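Local structure of probable glutathione reductase (Sinorhizobium meliloti, 4DNA) at residues Glu36-Tyr39 and Val44-Gly47; Phe293-Thr296 and Ile301-Leu304; Leu304-Val307 and Val311-Thr314. The protein probably catalyses the NADPH-dependent reduction of glutathione disulfide to glutathione, working as an FAD-containing homodimer. One frame throughout, in Å; residues are numbered along the deposited sequence.

Contact 1. Residues Glu36-Tyr39 and Val44-Gly47. With FAD (flavin-adenine dinucleotide), chain C.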
loop_
_atom_site.group_PDB
_atom_site.type_symbol
_atom_site.label_atom_id
_atom_site.label_comp_id
_atom_site.label_asym_id
_atom_site.label_seq_id
_atom_site.Cartn_x
_atom_site.Cartn_y
_atom_site.Cartn_z
ATOM N N GLU A 36 -16.160 31.836 -7.692
ATOM C CA GLU A 36 -15.854 32.697 -8.839
ATOM C C GLU A 36 -15.315 31.960 -10.077
ATOM O O GLU A 36 -14.853 32.585 -11.046
ATOM C CB GLU A 36 -14.842 33.765 -8.421
ATOM C CG GLU A 36 -13.420 33.267 -8.193
ATOM C CD GLU A 36 -12.415 34.407 -8.117
ATOM O OE1 GLU A 36 -12.792 35.567 -8.433
ATOM O OE2 GLU A 36 -11.249 34.150 -7.747
ATOM N N PHE A 37 -15.355 30.635 -10.048
ATOM C CA PHE A 37 -14.714 29.857 -11.090
ATOM C C PHE A 37 -15.412 28.502 -11.211
ATOM O O PHE A 37 -16.384 28.381 -11.971
ATOM C CB PHE A 37 -13.187 29.767 -10.840
ATOM C CG PHE A 37 -12.435 28.954 -11.869
ATOM C CD1 PHE A 37 -12.667 29.125 -13.236
ATOM C CD2 PHE A 37 -11.476 28.018 -11.469
ATOM C CE1 PHE A 37 -11.979 28.369 -14.176
ATOM C CE2 PHE A 37 -10.779 27.262 -12.409
ATOM C CZ PHE A 37 -11.035 27.440 -13.763
ATOM N N ARG A 38 -14.947 27.503 -10.455
ATOM C CA ARG A 38 -15.489 26.139 -10.523
ATOM C C ARG A 38 -15.553 25.470 -9.148
ATOM O O ARG A 38 -14.537 25.374 -8.449
ATOM C CB ARG A 38 -14.672 25.273 -11.493
ATOM C CG ARG A 38 -14.885 25.582 -12.963
ATOM C CD ARG A 38 -14.114 24.616 -13.843
ATOM N NE ARG A 38 -14.851 23.385 -14.115
ATOM C CZ ARG A 38 -14.396 22.396 -14.883
ATOM N NH1 ARG A 38 -13.204 22.479 -15.465
ATOM N NH2 ARG A 38 -15.140 21.316 -15.076
ATOM N N TYR A 39 -16.753 25.016 -8.776
ATOM C CA TYR A 39 -17.005 24.353 -7.490
ATOM C C TYR A 39 -16.205 23.054 -7.322
ATOM O O TYR A 39 -16.113 22.243 -8.252
ATOM C CB TYR A 39 -18.512 24.114 -7.284
ATOM C CG TYR A 39 -19.241 25.335 -6.739
ATOM C CD1 TYR A 39 -19.240 25.628 -5.363
ATOM C CD2 TYR A 39 -19.916 26.206 -7.592
ATOM C CE1 TYR A 39 -19.891 26.746 -4.864
ATOM C CE2 TYR A 39 -20.576 27.322 -7.100
ATOM C CZ TYR A 39 -20.559 27.589 -5.741
ATOM O OH TYR A 39 -21.209 28.709 -5.264
ATOM N N VAL A 44 -9.872 19.402 -6.529
ATOM C CA VAL A 44 -10.690 18.735 -7.527
ATOM C C VAL A 44 -10.269 19.159 -8.929
ATOM O O VAL A 44 -10.012 18.319 -9.792
ATOM C CB VAL A 44 -12.203 19.033 -7.328
ATOM C CG1 VAL A 44 -13.026 18.529 -8.514
ATOM C CG2 VAL A 44 -12.715 18.425 -6.028
ATOM N N ILE A 45 -10.189 20.461 -9.157
ATOM C CA ILE A 45 -10.098 20.950 -10.518
ATOM C C ILE A 45 -8.695 20.943 -11.092
ATOM O O ILE A 45 -8.507 20.512 -12.220
ATOM C CB ILE A 45 -10.823 22.297 -10.678
ATOM C CG1 ILE A 45 -12.290 22.011 -10.973
ATOM C CG2 ILE A 45 -10.231 23.132 -11.805
ATOM C CD1 ILE A 45 -13.230 22.741 -10.065
ATOM N N ARG A 46 -7.715 21.381 -10.310
ATOM C CA ARG A 46 -6.354 21.556 -10.803
ATOM C C ARG A 46 -5.303 21.318 -9.704
ATOM O O ARG A 46 -4.280 22.025 -9.615
ATOM C CB ARG A 46 -6.209 22.929 -11.473
ATOM C CG ARG A 46 -6.813 24.079 -10.689
ATOM C CD ARG A 46 -7.049 25.314 -11.538
ATOM N NE ARG A 46 -7.551 26.394 -10.693
ATOM C CZ ARG A 46 -7.716 27.665 -11.062
ATOM N NH1 ARG A 46 -7.424 28.069 -12.298
ATOM N NH2 ARG A 46 -8.179 28.541 -10.176
ATOM N N GLY A 47 -5.562 20.295 -8.890
ATOM C CA GLY A 47 -4.682 19.898 -7.804
ATOM C C GLY A 47 -4.690 18.385 -7.636
ATOM O O GLY A 47 -4.519 17.648 -8.620
HETATM P PA FAD C . -9.325 25.939 -2.619
HETATM O O1A FAD C . -8.031 26.604 -3.055
HETATM O O2A FAD C . -9.576 24.457 -2.795
HETATM O O5B FAD C . -10.556 26.697 -3.318
HETATM C C5B FAD C . -11.097 27.929 -2.823
HETATM C C4B FAD C . -12.017 28.445 -3.918
HETATM O O4B FAD C . -12.407 29.803 -3.719
HETATM C C3B FAD C . -11.309 28.379 -5.257
HETATM O O3B FAD C . -12.078 27.545 -6.136
HETATM C C2B FAD C . -11.220 29.823 -5.713
HETATM O O2B FAD C . -11.355 29.933 -7.130
HETATM C C1B FAD C . -12.367 30.492 -4.971
HETATM N N9A FAD C . -12.159 31.934 -4.698
HETATM C C8A FAD C . -10.963 32.513 -4.483
HETATM N N7A FAD C . -11.076 33.839 -4.227
HETATM C C5A FAD C . -12.383 34.118 -4.271
HETATM C C6A FAD C . -13.170 35.347 -4.082
HETATM N N6A FAD C . -12.502 36.495 -3.814
HETATM N N1A FAD C . -14.522 35.259 -4.199
HETATM C C2A FAD C . -15.130 34.080 -4.482
HETATM N N3A FAD C . -14.463 32.917 -4.666
HETATM C C4A FAD C . -13.105 32.871 -4.576
HETATM N N1 FAD C . -3.336 18.510 -1.176
HETATM C C2 FAD C . -3.333 17.241 -0.707
HETATM O O2 FAD C . -3.771 17.015 0.442
HETATM N N3 FAD C . -2.868 16.216 -1.444
HETATM C C4 FAD C . -2.374 16.371 -2.689
HETATM O O4 FAD C . -1.961 15.383 -3.344
HETATM C C4X FAD C . -2.338 17.739 -3.266
HETATM N N5 FAD C . -1.863 17.980 -4.508
HETATM C C5X FAD C . -1.857 19.248 -5.000
HETATM C C6 FAD C . -1.365 19.497 -6.282
HETATM C C7 FAD C . -1.346 20.799 -6.794
HETATM C C7M FAD C . -0.808 21.015 -8.187
HETATM C C8 FAD C . -1.870 21.936 -5.974
HETATM C C8M FAD C . -1.889 23.355 -6.475
HETATM C C9 FAD C . -2.357 21.691 -4.697
HETATM C C9A FAD C . -2.368 20.396 -4.180
HETATM N N10 FAD C . -2.868 20.161 -2.884
HETATM C C10 FAD C . -2.864 18.830 -2.404
HETATM C "C1'" FAD C . -3.365 21.290 -2.076
HETATM C "C2'" FAD C . -4.883 21.392 -2.043
HETATM O "O2'" FAD C . -5.387 21.459 -3.380
HETATM C "C3'" FAD C . -5.321 22.606 -1.221
HETATM O "O3'" FAD C . -4.618 22.573 0.028
HETATM C "C4'" FAD C . -6.825 22.638 -0.947
HETATM O "O4'" FAD C . -7.531 22.831 -2.179
HETATM C "C5'" FAD C . -7.184 23.755 0.017
HETATM O "O5'" FAD C . -8.487 24.234 -0.305
HETATM P P FAD C . -9.090 25.636 0.229
HETATM O O1P FAD C . -10.308 25.359 1.090
HETATM O O2P FAD C . -7.974 26.506 0.756
HETATM O O3P FAD C . -9.657 26.344 -1.097
#
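Ile45 and Arg46 of the short helix 41-46 pack against Phe37 and Arg38, in the loop that follows strand 31-35 of the FAD-binding Rossmann domain; the same helix carries Cys43, one half of the redox-active disulfide to Cys48. Val44, at the start of the segment, has its side chain against Leu95 and Tyr99 of helix 81-106. Ile45 does most of the joining. Its CD1 lies 3.2 Å from Arg38 CB and also near Tyr39 O, while its CG1 sits off-centre over one face of the Arg38 guanidinium, whose nitrogens bridge outward to Glu96 and Glu89 in salt bridges. The other branch, CG2, is 4.2 Å from CE2 of Phe37, a looser apolar touch. Arg46 continues the cover of that ring. With CG tucked between backbone N and carbonyl carbon (chi1 46°) and the chain straight from there to NE, its guanidinium is carried to the CD2-CE2 side of Phe37, which it crosses at a slant. Ring atom CE2 stands over the centre of the guanidinium, 3.4 Å from Arg46 CZ, yet the two planes are inclined by 37°, so the pair is not a parallel stack. Shortening Arg46 to alanine would remove the guanidinium, and the Phe37 ring would probably lose the cover on its CD2-CE2 side and turn more easily. At the far end of the facing segment Glu36 serves the cofactor instead: its CG rests 3.7 Å from adenine C4A of FAD, and OE1 forms a salt bridge with Arg114. Gly47 reaches the flavin end, where a side chain would be crowded by the ribityl O2' of FAD and where its CA lies 3.6 Å from C7 of the isoalloxazine ring.

Contact 2. Residues Phe293-Thr296 and Ile301-Leu304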
loop_
_atom_site.group_PDB
_atom_site.type_symbol
_atom_site.label_atom_id
_atom_site.label_comp_id
_atom_site.label_asym_id
_atom_site.label_seq_id
_atom_site.Cartn_x
_atom_site.Cartn_y
_atom_site.Cartn_z
ATOM N N PHE A 293 -8.876 28.376 16.222
ATOM C CA PHE A 293 -10.290 28.088 15.964
ATOM C C PHE A 293 -10.778 28.855 14.738
ATOM O O PHE A 293 -11.984 29.120 14.589
ATOM C CB PHE A 293 -11.160 28.451 17.167
ATOM C CG PHE A 293 -10.648 27.920 18.464
ATOM C CD1 PHE A 293 -9.741 28.653 19.220
ATOM C CD2 PHE A 293 -11.080 26.695 18.943
ATOM C CE1 PHE A 293 -9.264 28.164 20.427
ATOM C CE2 PHE A 293 -10.610 26.201 20.149
ATOM C CZ PHE A 293 -9.698 26.936 20.892
ATOM N N SER A 294 -9.826 29.227 13.882
ATOM C CA SER A 294 -10.093 29.858 12.585
ATOM C C SER A 294 -10.706 31.270 12.663
ATOM O O SER A 294 -11.214 31.792 11.680
ATOM C CB SER A 294 -10.928 28.917 11.692
ATOM O OG SER A 294 -10.390 27.592 11.655
ATOM N N ARG A 295 -10.630 31.897 13.830
ATOM C CA ARG A 295 -11.130 33.256 13.999
ATOM C C ARG A 295 -10.155 34.258 13.423
ATOM O O ARG A 295 -8.986 34.286 13.804
ATOM C CB ARG A 295 -11.351 33.582 15.474
ATOM C CG ARG A 295 -12.514 32.874 16.139
ATOM C CD ARG A 295 -12.080 32.418 17.520
ATOM N NE ARG A 295 -12.549 33.294 18.587
ATOM C CZ ARG A 295 -11.908 33.489 19.737
ATOM N NH1 ARG A 295 -10.741 32.902 19.970
ATOM N NH2 ARG A 295 -12.433 34.291 20.660
ATOM N N THR A 296 -10.653 35.074 12.502
ATOM C CA THR A 296 -9.921 36.227 12.000
ATOM C C THR A 296 -9.887 37.255 13.110
ATOM O O THR A 296 -10.423 37.025 14.195
ATOM C CB THR A 296 -10.615 36.888 10.788
ATOM O OG1 THR A 296 -11.793 37.577 11.228
ATOM C CG2 THR A 296 -10.978 35.868 9.734
ATOM N N ILE A 301 -16.202 36.826 11.659
ATOM C CA ILE A 301 -15.546 36.273 10.479
ATOM C C ILE A 301 -14.513 35.220 10.804
ATOM O O ILE A 301 -13.664 35.430 11.663
ATOM C CB ILE A 301 -14.827 37.359 9.657
ATOM C CG1 ILE A 301 -15.787 38.478 9.258
ATOM C CG2 ILE A 301 -14.217 36.753 8.402
ATOM C CD1 ILE A 301 -15.090 39.671 8.651
ATOM N N TYR A 302 -14.580 34.103 10.083
ATOM C CA TYR A 302 -13.564 33.050 10.152
ATOM C C TYR A 302 -12.832 32.854 8.832
ATOM O O TYR A 302 -13.359 33.154 7.751
ATOM C CB TYR A 302 -14.191 31.716 10.513
ATOM C CG TYR A 302 -14.877 31.653 11.849
ATOM C CD1 TYR A 302 -16.141 32.231 12.039
ATOM C CD2 TYR A 302 -14.300 30.958 12.906
ATOM C CE1 TYR A 302 -16.791 32.140 13.258
ATOM C CE2 TYR A 302 -14.942 30.863 14.131
ATOM C CZ TYR A 302 -16.186 31.452 14.304
ATOM O OH TYR A 302 -16.823 31.350 15.523
ATOM N N ALA A 303 -11.618 32.322 8.946
ATOM C CA ALA A 303 -10.788 31.970 7.801
ATOM C C ALA A 303 -10.207 30.561 7.968
ATOM O O ALA A 303 -9.775 30.190 9.056
ATOM C CB ALA A 303 -9.675 32.988 7.624
ATOM N N LEU A 304 -10.198 29.787 6.883
ATOM C CA LEU A 304 -9.696 28.414 6.893
ATOM C C LEU A 304 -9.285 27.990 5.487
ATOM O O LEU A 304 -9.742 28.564 4.497
ATOM C CB LEU A 304 -10.740 27.449 7.482
ATOM C CG LEU A 304 -12.172 27.470 6.935
ATOM C CD1 LEU A 304 -12.317 26.419 5.855
ATOM C CD2 LEU A 304 -13.201 27.240 8.031
#
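Ser294 O accepts the amide of Ala303, with 2.8 Å between Ala303 N and Ser294 O, and the donor lies in the carbonyl plane with a fairly straight N-H...O angle of 160°. The reciprocal bond runs from Thr296 N to Ile301 O, 3.1 Å, its donor tilted 21° from the plane of that carbonyl. Between these two bonds Arg295 and Tyr302 face each other as a non-hydrogen-bonded antiparallel pair, the single bridge of the contact. Thr296 OG1 also comes within 2.9 Å of Ile301 O; the same OG1 accepts a bond from Thr298 N, inside the turn that joins the segments. On its other edge, strand 301-303 is hydrogen-bonded to strand 137-139 as the last strand of the five-stranded parallel sheet of the FAD domain, so the loop residues lie along the margin of that sheet. Packing spreads out from the bonds. Because Thr296 holds CG2 anti to its carbonyl carbon, beside N, the methyl is directed across the strand, 3.6 Å from Ile301 CG2 and 3.8 Å from Ala303 CB. Around the Tyr302 ring, Phe293 O lies at the edge, near the ring plane and 3.4 Å from CD2, while Arg295 CG approaches CE2 obliquely at 3.7 Å. Beyond the segments this ring meets Phe324 edge-to-face, and its hydroxyl is bonded to Glu328; the Arg295 guanidinium pairs with Asp291. Two backbone bonds thus fix the register, and the chemistry implies that main-chain atoms do the joining, while the side chains, methyls on one flank and the tyrosine ring on the other, close over the bridge.

Contact 3. Residues Leu304-Val307 and Val311-Thr314. With FAD (flavin-adenine dinucleotide), chain C.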
loop_
_atom_site.group_PDB
_atom_site.type_symbol
_atom_site.label_atom_id
_atom_site.label_comp_id
_atom_site.label_asym_id
_atom_site.label_seq_id
_atom_site.Cartn_x
_atom_site.Cartn_y
_atom_site.Cartn_z
ATOM N N LEU A 304 -10.198 29.787 6.883
ATOM C CA LEU A 304 -9.696 28.414 6.893
ATOM C C LEU A 304 -9.285 27.990 5.487
ATOM O O LEU A 304 -9.742 28.564 4.497
ATOM C CB LEU A 304 -10.740 27.449 7.482
ATOM C CG LEU A 304 -12.172 27.470 6.935
ATOM C CD1 LEU A 304 -12.317 26.419 5.855
ATOM C CD2 LEU A 304 -13.201 27.240 8.031
ATOM N N GLY A 305 -8.420 26.984 5.401
ATOM C CA GLY A 305 -7.905 26.537 4.114
ATOM C C GLY A 305 -6.550 27.145 3.811
ATOM O O GLY A 305 -5.880 27.678 4.710
ATOM N N ASP A 306 -6.151 27.068 2.539
ATOM C CA ASP A 306 -4.820 27.492 2.103
ATOM C C ASP A 306 -4.592 28.989 2.258
ATOM O O ASP A 306 -3.448 29.442 2.258
ATOM C CB ASP A 306 -4.554 27.054 0.669
ATOM C CG ASP A 306 -4.263 25.573 0.562
ATOM O OD1 ASP A 306 -4.439 24.845 1.578
ATOM O OD2 ASP A 306 -3.857 25.128 -0.540
ATOM N N VAL A 307 -5.682 29.741 2.405
ATOM C CA VAL A 307 -5.618 31.176 2.654
ATOM C C VAL A 307 -4.958 31.533 3.999
ATOM O O VAL A 307 -4.553 32.681 4.202
ATOM C CB VAL A 307 -7.024 31.833 2.548
ATOM C CG1 VAL A 307 -7.942 31.375 3.674
ATOM C CG2 VAL A 307 -6.913 33.353 2.515
ATOM N N VAL A 311 -0.655 24.575 7.147
ATOM C CA VAL A 311 -0.269 23.465 6.290
ATOM C C VAL A 311 -1.243 23.463 5.121
ATOM O O VAL A 311 -2.469 23.442 5.318
ATOM C CB VAL A 311 -0.318 22.126 7.040
ATOM C CG1 VAL A 311 0.304 21.016 6.200
ATOM C CG2 VAL A 311 0.387 22.261 8.380
ATOM N N GLN A 312 -0.696 23.515 3.909
ATOM C CA GLN A 312 -1.527 23.672 2.712
ATOM C C GLN A 312 -1.880 22.351 2.062
ATOM O O GLN A 312 -1.347 21.986 1.004
ATOM C CB GLN A 312 -0.890 24.631 1.710
ATOM C CG GLN A 312 -1.045 26.087 2.129
ATOM C CD GLN A 312 -0.295 27.046 1.237
ATOM O OE1 GLN A 312 0.061 26.712 0.102
ATOM N NE2 GLN A 312 -0.059 28.250 1.739
ATOM N N LEU A 313 -2.793 21.641 2.713
ATOM C CA LEU A 313 -3.271 20.370 2.221
ATOM C C LEU A 313 -4.797 20.281 2.350
ATOM O O LEU A 313 -5.393 20.913 3.234
ATOM C CB LEU A 313 -2.567 19.217 2.945
ATOM C CG LEU A 313 -1.038 19.133 2.857
ATOM C CD1 LEU A 313 -0.531 18.230 3.967
ATOM C CD2 LEU A 313 -0.545 18.650 1.494
ATOM N N THR A 314 -5.408 19.500 1.456
ATOM C CA THR A 314 -6.861 19.355 1.373
ATOM C C THR A 314 -7.516 18.867 2.676
ATOM O O THR A 314 -8.462 19.500 3.143
ATOM C CB THR A 314 -7.267 18.488 0.152
ATOM O OG1 THR A 314 -6.866 19.159 -1.049
ATOM C CG2 THR A 314 -8.772 18.248 0.092
HETATM P PA FAD C . -9.325 25.939 -2.619
HETATM O O1A FAD C . -8.031 26.604 -3.055
HETATM O O2A FAD C . -9.576 24.457 -2.795
HETATM O O5B FAD C . -10.556 26.697 -3.318
HETATM C C5B FAD C . -11.097 27.929 -2.823
HETATM C C4B FAD C . -12.017 28.445 -3.918
HETATM O O4B FAD C . -12.407 29.803 -3.719
HETATM C C3B FAD C . -11.309 28.379 -5.257
HETATM O O3B FAD C . -12.078 27.545 -6.136
HETATM C C2B FAD C . -11.220 29.823 -5.713
HETATM O O2B FAD C . -11.355 29.933 -7.130
HETATM C C1B FAD C . -12.367 30.492 -4.971
HETATM N N9A FAD C . -12.159 31.934 -4.698
HETATM C C8A FAD C . -10.963 32.513 -4.483
HETATM N N7A FAD C . -11.076 33.839 -4.227
HETATM C C5A FAD C . -12.383 34.118 -4.271
HETATM C C6A FAD C . -13.170 35.347 -4.082
HETATM N N6A FAD C . -12.502 36.495 -3.814
HETATM N N1A FAD C . -14.522 35.259 -4.199
HETATM C C2A FAD C . -15.130 34.080 -4.482
HETATM N N3A FAD C . -14.463 32.917 -4.666
HETATM C C4A FAD C . -13.105 32.871 -4.576
HETATM N N1 FAD C . -3.336 18.510 -1.176
HETATM C C2 FAD C . -3.333 17.241 -0.707
HETATM O O2 FAD C . -3.771 17.015 0.442
HETATM N N3 FAD C . -2.868 16.216 -1.444
HETATM C C4 FAD C . -2.374 16.371 -2.689
HETATM O O4 FAD C . -1.961 15.383 -3.344
HETATM C C4X FAD C . -2.338 17.739 -3.266
HETATM N N5 FAD C . -1.863 17.980 -4.508
HETATM C C5X FAD C . -1.857 19.248 -5.000
HETATM C C6 FAD C . -1.365 19.497 -6.282
HETATM C C7 FAD C . -1.346 20.799 -6.794
HETATM C C7M FAD C . -0.808 21.015 -8.187
HETATM C C8 FAD C . -1.870 21.936 -5.974
HETATM C C8M FAD C . -1.889 23.355 -6.475
HETATM C C9 FAD C . -2.357 21.691 -4.697
HETATM C C9A FAD C . -2.368 20.396 -4.180
HETATM N N10 FAD C . -2.868 20.161 -2.884
HETATM C C10 FAD C . -2.864 18.830 -2.404
HETATM C "C1'" FAD C . -3.365 21.290 -2.076
HETATM C "C2'" FAD C . -4.883 21.392 -2.043
HETATM O "O2'" FAD C . -5.387 21.459 -3.380
HETATM C "C3'" FAD C . -5.321 22.606 -1.221
HETATM O "O3'" FAD C . -4.618 22.573 0.028
HETATM C "C4'" FAD C . -6.825 22.638 -0.947
HETATM O "O4'" FAD C . -7.531 22.831 -2.179
HETATM C "C5'" FAD C . -7.184 23.755 0.017
HETATM O "O5'" FAD C . -8.487 24.234 -0.305
HETATM P P FAD C . -9.090 25.636 0.229
HETATM O O1P FAD C . -10.308 25.359 1.090
HETATM O O2P FAD C . -7.974 26.506 0.756
HETATM O O3P FAD C . -9.657 26.344 -1.097
#
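Asp306 and Gln312 meet because each turns CG away from its own carbonyl carbon, to lie beside the backbone N (chi1 -75° and -76°). The carboxylate of Asp306 is thereby carried to the Gln312 backbone, OD1 coming 3.3 Å from Gln312 CA, while CB and CG of the glutamine lie alongside the carboxyl carbon. Both carboxylate oxygens also lie at hydrogen-bonding distance from the ribityl O3' of FAD, OD1 at 2.8 Å and OD2 at 2.7 Å. Gly305-Asp306 is the Gly-Asp pair by which flavoproteins of this family bind the middle of FAD, and the backbone takes its share: Asp306 N donates to the phosphate oxygen O2P over 2.6 Å, N-H...O 165°. A side chain at Gly305 would clash with that same O2P, and the backbone angles there independently require glycine. Across the contact, Gln312 is the centre of an inverse gamma turn, closed by a weak bond from Leu313 N to Val311 O. Leu313 occupies the N-cap position of helix 314-329, whose first amide, Thr314 N, donates to flavin O2 at 3.1 Å and more weakly to N1. Such a helix start would be expected to stabilise negative charge on the flavin pyrimidine. Thr314 also packs on His439 of the second subunit, and its OG1 lies against the ribityl chain.

All three contacts belong to the FAD domain, but they divide its work differently. Contact 2 is the buried one, a backbone-bonded antiparallel bridge at the sheet margin. Contacts 1 and 3 are partly buried and both touch FAD: contact 1 joins its segments by packing, without a hydrogen bond between them, whereas contact 3 has no hydrogen bond across its segments either, and both of them bond to FAD. Contacts 2 and 3 share Leu304, so strand 301-303 passes straight into the phosphate-binding turn. Contacts 1 and 3, about 6 Å apart at their nearest atoms, meet the same cofactor molecule.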